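Long-range contact in sphingomyelinase C (Streptomyces griseocarneus, PDB 7CNE), which belongs to the endonuclease/exonuclease/phosphatase family and has the DNase I-like fold of two packed beta sheets: residues Y73-V78 against G101-S106. Residues are numbered along the deposited sequence; the frame is centred on the assembly and turned at random.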
loop_
_atom_site.group_PDB
_atom_site.type_symbol
_atom_site.label_atom_id
_atom_site.label_comp_id
_atom_site.label_asym_id
_atom_site.label_seq_id
_atom_site.Cartn_x
_atom_site.Cartn_y
_atom_site.Cartn_z
ATOM N N TYR A 73 17.072 -0.403 2.221
ATOM C CA TYR A 73 16.604 -1.313 3.256
ATOM C C TYR A 73 15.168 -1.701 2.939
ATOM O O TYR A 73 14.280 -0.838 2.884
ATOM C CB TYR A 73 16.741 -0.657 4.628
ATOM C CG TYR A 73 18.150 -0.120 4.865
ATOM C CD1 TYR A 73 19.166 -0.968 5.285
ATOM C CD2 TYR A 73 18.459 1.234 4.657
ATOM C CE1 TYR A 73 20.455 -0.500 5.500
ATOM C CE2 TYR A 73 19.756 1.720 4.870
ATOM C CZ TYR A 73 20.746 0.838 5.294
ATOM O OH TYR A 73 22.032 1.277 5.509
ATOM N N GLN A 74 14.944 -2.988 2.686
ATOM C CA GLN A 74 13.670 -3.406 2.120
ATOM C C GLN A 74 13.166 -4.678 2.789
ATOM O O GLN A 74 13.949 -5.516 3.247
ATOM C CB GLN A 74 13.790 -3.618 0.602
ATOM C CG GLN A 74 14.521 -2.504 -0.152
ATOM C CD GLN A 74 14.527 -2.743 -1.651
ATOM O OE1 GLN A 74 14.137 -3.815 -2.104
ATOM N NE2 GLN A 74 14.933 -1.737 -2.428
ATOM N N THR A 75 11.827 -4.822 2.825
ATOM C CA THR A 75 11.223 -6.083 3.224
ATOM C C THR A 75 11.008 -6.964 2.007
ATOM O O THR A 75 10.957 -6.474 0.876
ATOM C CB THR A 75 9.879 -5.839 3.903
ATOM O OG1 THR A 75 8.899 -5.493 2.908
ATOM C CG2 THR A 75 9.993 -4.731 4.932
ATOM N N PRO A 76 10.837 -8.270 2.203
ATOM C CA PRO A 76 10.250 -9.095 1.140
ATOM C C PRO A 76 8.834 -8.623 0.817
ATOM O O PRO A 76 8.253 -7.758 1.483
ATOM C CB PRO A 76 10.246 -10.513 1.731
ATOM C CG PRO A 76 11.212 -10.467 2.894
ATOM C CD PRO A 76 11.119 -9.054 3.419
ATOM N N VAL A 77 8.274 -9.197 -0.242
ATOM C CA VAL A 77 6.850 -9.029 -0.494
ATOM C C VAL A 77 6.080 -9.877 0.509
ATOM O O VAL A 77 6.359 -11.071 0.667
ATOM C CB VAL A 77 6.501 -9.416 -1.940
ATOM C CG1 VAL A 77 4.996 -9.273 -2.174
ATOM C CG2 VAL A 77 7.283 -8.554 -2.927
ATOM N N VAL A 78 5.126 -9.255 1.209
ATOM C CA VAL A 78 4.370 -9.949 2.247
ATOM C C VAL A 78 3.697 -11.180 1.658
ATOM O O VAL A 78 3.062 -11.113 0.597
ATOM C CB VAL A 78 3.324 -9.014 2.866
ATOM C CG1 VAL A 78 2.261 -9.822 3.625
ATOM C CG2 VAL A 78 3.982 -7.981 3.778
ATOM N N GLY A 101 1.373 -8.988 -1.944
ATOM C CA GLY A 101 1.713 -7.868 -2.810
ATOM C C GLY A 101 2.270 -6.630 -2.134
ATOM O O GLY A 101 2.496 -5.624 -2.819
ATOM N N VAL A 102 2.521 -6.661 -0.827
ATOM C CA VAL A 102 2.996 -5.491 -0.091
ATOM C C VAL A 102 4.493 -5.616 0.168
ATOM O O VAL A 102 4.964 -6.655 0.654
ATOM C CB VAL A 102 2.224 -5.319 1.230
ATOM C CG1 VAL A 102 2.854 -4.232 2.081
ATOM C CG2 VAL A 102 0.764 -4.982 0.937
ATOM N N THR A 103 5.241 -4.544 -0.116
ATOM C CA THR A 103 6.628 -4.452 0.318
ATOM C C THR A 103 6.925 -3.023 0.777
ATOM O O THR A 103 6.309 -2.061 0.309
ATOM C CB THR A 103 7.598 -4.888 -0.811
ATOM O OG1 THR A 103 8.952 -4.793 -0.353
ATOM C CG2 THR A 103 7.421 -4.008 -2.031
ATOM N N VAL A 104 7.854 -2.895 1.722
ATOM C CA VAL A 104 8.246 -1.607 2.289
ATOM C C VAL A 104 9.716 -1.378 1.981
ATOM O O VAL A 104 10.552 -2.240 2.277
ATOM C CB VAL A 104 8.017 -1.541 3.815
ATOM C CG1 VAL A 104 8.484 -0.190 4.364
ATOM C CG2 VAL A 104 6.549 -1.802 4.163
ATOM N N LEU A 105 10.023 -0.205 1.417
ATOM C CA LEU A 105 11.374 0.208 1.054
ATOM C C LEU A 105 11.738 1.455 1.850
ATOM O O LEU A 105 10.895 2.340 2.063
ATOM C CB LEU A 105 11.490 0.513 -0.457
ATOM C CG LEU A 105 10.607 -0.307 -1.412
ATOM C CD1 LEU A 105 10.696 0.191 -2.878
ATOM C CD2 LEU A 105 10.945 -1.788 -1.332
ATOM N N SER A 106 12.993 1.547 2.266
ATOM C CA SER A 106 13.373 2.589 3.204
ATOM C C SER A 106 14.774 3.097 2.909
ATOM O O SER A 106 15.691 2.305 2.680
ATOM C CB SER A 106 13.299 2.060 4.643
ATOM O OG SER A 106 13.718 3.043 5.559
#
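T75 grips V104 with its backbone and its side chain. T75 N donates to V104 O (2.9 Å), nearly straight at hydrogen. From CB, 4.0 Å from V104 O, the side chain forks. OG1 sits between backbone N and carbonyl carbon (chi1 75°), and this turns it to the 101-106 backbone. There it accepts from V104 N at 3.0 Å and donates to P76 O at 2.8 Å. CG2, the other branch, lies 3.9 Å from V104 CB and crosses that side chain at a slant. T103 OG1 donates to T75 O (2.9 Å) from above the carbonyl plane, and K64 NZ also bonds T75 O. Y73 with S106 and Q74 with L105 are antiparallel pairs, hydrogen-bonded and non-hydrogen-bonded in turn. P76 is skipped in the register, its CB pointing away, and V78 N donates to V102 O at 2.7 Å. On the Q74 face, L105 CD2 packs 3.7 Å from Q74 CD, while K64 bonds Q74 OE1. Strand 73-74 is the outermost strand on this side of its sheet, and V135 of the other sheet touches T75 and V104. The threonine hydroxyl thus replaces T75 O as acceptor, and V104 N stays satisfied in the buried contact.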